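Local atomic coordinates of hypothetical protein Cgl3021 (Corynebacterium glutamicum, PDB entry 2NSF), a protein that probably catalyses the mycothiol-dependent isomerisation of maleylpyruvate, as a zinc-binding isomerase. Residues A[204-209]-A[253-258]. Numbering follows the deposited sequence.
Sequences EGLVLL and EVPEPP
The puckered rings of Pro255 and Pro258 both meet Leu206 at a corner, and neither ring has a Leu206 methyl over a face. CD2 comes nearly in the plane of the Pro258 ring, at its CD corner. CD1 comes to Pro255 CG obliquely, from above the ring plane. The contact belongs to the MDMPI C-terminal domain, where an extended loop runs past an inner strand of a mixed four-stranded sheet. Residues 255-258 all have backbone angles near polyproline II. This open course separates the two rings along the loop, and one leucine reaches both.

Leu206 begins strand 206-210, and its side chain points toward the loop. CG lies anti to the backbone N (chi1 180°), and the two methyls fork to different prolines. CD1 approaches Pro255 CG loosely, at 4.3 Å. Between the two segments the contact is purely apolar and small, about 120 Å² in all.

Trp197 of helix 183-199 touches Leu206, Pro257 and Pro258, joining helix, strand and loop in one apolar cluster. Pro255 also packs on Val226 of the neighbouring parallel strand, and its carbonyl O is hydrogen-bonded to Tyr238 OH of helix 232-239. The closest approach between the segments is Leu206 CD2 to Pro258 CD, at 3.8 Å.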
loop_
_atom_site.group_PDB
_atom_site.type_symbol
_atom_site.label_atom_id
_atom_site.label_comp_id
_atom_site.label_asym_id
_atom_site.label_seq_id
_atom_site.Cartn_x
_atom_site.Cartn_y
_atom_site.Cartn_z
ATOM N N GLU A 204 13.921 -15.661 -8.480
ATOM C CA GLU A 204 14.813 -16.022 -9.581
ATOM C C GLU A 204 14.034 -16.653 -10.734
ATOM O O GLU A 204 13.296 -17.624 -10.543
ATOM C CB GLU A 204 15.896 -16.999 -9.102
ATOM C CG GLU A 204 16.729 -16.496 -7.929
ATOM C CD GLU A 204 17.856 -17.453 -7.558
ATOM O OE1 GLU A 204 17.693 -18.675 -7.755
ATOM O OE2 GLU A 204 18.900 -16.984 -7.056
ATOM N N GLY A 205 14.204 -16.093 -11.928
ATOM C CA GLY A 205 13.527 -16.607 -13.105
ATOM C C GLY A 205 12.052 -16.249 -13.213
ATOM O O GLY A 205 11.441 -16.474 -14.256
ATOM N N LEU A 206 11.482 -15.691 -12.148
ATOM C CA LEU A 206 10.067 -15.323 -12.147
ATOM C C LEU A 206 9.831 -13.980 -12.829
ATOM O O LEU A 206 10.448 -12.975 -12.475
ATOM C CB LEU A 206 9.529 -15.269 -10.711
ATOM C CG LEU A 206 8.049 -14.892 -10.560
ATOM C CD1 LEU A 206 7.174 -15.949 -11.230
ATOM C CD2 LEU A 206 7.697 -14.765 -9.084
ATOM N N VAL A 207 8.931 -13.968 -13.804
ATOM C CA VAL A 207 8.604 -12.753 -14.540
ATOM C C VAL A 207 7.093 -12.579 -14.625
ATOM O O VAL A 207 6.383 -13.506 -15.006
ATOM C CB VAL A 207 9.162 -12.802 -15.986
ATOM C CG1 VAL A 207 8.795 -11.521 -16.741
ATOM C CG2 VAL A 207 10.678 -12.984 -15.954
ATOM N N LEU A 208 6.604 -11.395 -14.268
ATOM C CA LEU A 208 5.176 -11.119 -14.348
ATOM C C LEU A 208 4.917 -10.504 -15.713
ATOM O O LEU A 208 5.698 -9.676 -16.182
ATOM C CB LEU A 208 4.750 -10.128 -13.269
ATOM C CG LEU A 208 5.119 -10.434 -11.820
ATOM C CD1 LEU A 208 4.476 -9.377 -10.937
ATOM C CD2 LEU A 208 4.659 -11.839 -11.426
ATOM N N LEU A 209 3.821 -10.899 -16.348
ATOM C CA LEU A 209 3.500 -10.358 -17.656
ATOM C C LEU A 209 2.119 -9.740 -17.695
ATOM O O LEU A 209 1.129 -10.410 -17.411
ATOM C CB LEU A 209 3.576 -11.456 -18.726
ATOM C CG LEU A 209 3.073 -11.077 -20.126
ATOM C CD1 LEU A 209 3.969 -10.002 -20.729
ATOM C CD2 LEU A 209 3.052 -12.314 -21.018
ATOM N N GLU A 253 1.793 -24.266 -13.837
ATOM C CA GLU A 253 1.558 -24.158 -12.401
ATOM C C GLU A 253 2.143 -22.869 -11.828
ATOM O O GLU A 253 3.338 -22.612 -11.941
ATOM C CB GLU A 253 2.156 -25.368 -11.686
ATOM C CG GLU A 253 1.906 -25.413 -10.186
ATOM C CD GLU A 253 0.853 -26.437 -9.798
ATOM O OE1 GLU A 253 0.707 -27.441 -10.528
ATOM O OE2 GLU A 253 0.185 -26.249 -8.757
ATOM N N VAL A 254 1.280 -22.070 -11.206
ATOM C CA VAL A 254 1.673 -20.797 -10.610
ATOM C C VAL A 254 2.360 -20.996 -9.263
ATOM O O VAL A 254 1.774 -21.541 -8.329
ATOM C CB VAL A 254 0.442 -19.880 -10.408
ATOM C CG1 VAL A 254 0.874 -18.538 -9.845
ATOM C CG2 VAL A 254 -0.291 -19.692 -11.728
ATOM N N PRO A 255 3.618 -20.553 -9.146
ATOM C CA PRO A 255 4.353 -20.701 -7.890
ATOM C C PRO A 255 3.946 -19.639 -6.888
ATOM O O PRO A 255 3.366 -18.620 -7.261
ATOM C CB PRO A 255 5.803 -20.536 -8.325
ATOM C CG PRO A 255 5.690 -19.512 -9.414
ATOM C CD PRO A 255 4.484 -19.992 -10.201
ATOM N N GLU A 256 4.230 -19.883 -5.615
ATOM C CA GLU A 256 3.917 -18.879 -4.617
ATOM C C GLU A 256 4.969 -17.802 -4.811
ATOM O O GLU A 256 6.166 -18.084 -4.865
ATOM C CB GLU A 256 3.979 -19.460 -3.204
ATOM C CG GLU A 256 2.699 -20.179 -2.814
ATOM C CD GLU A 256 1.467 -19.320 -3.044
ATOM O OE1 GLU A 256 1.347 -18.260 -2.390
ATOM O OE2 GLU A 256 0.622 -19.698 -3.883
ATOM N N PRO A 257 4.533 -16.547 -4.940
ATOM C CA PRO A 257 5.469 -15.443 -5.137
ATOM C C PRO A 257 6.270 -15.106 -3.893
ATOM O O PRO A 257 5.913 -15.505 -2.778
ATOM C CB PRO A 257 4.553 -14.300 -5.542
ATOM C CG PRO A 257 3.349 -14.557 -4.674
ATOM C CD PRO A 257 3.148 -16.049 -4.848
ATOM N N PRO A 258 7.384 -14.385 -4.070
ATOM C CA PRO A 258 8.211 -13.996 -2.931
ATOM C C PRO A 258 7.341 -13.089 -2.065
ATOM O O PRO A 258 6.441 -12.421 -2.571
ATOM C CB PRO A 258 9.358 -13.225 -3.579
ATOM C CG PRO A 258 9.483 -13.872 -4.918
ATOM C CD PRO A 258 8.045 -14.046 -5.344
#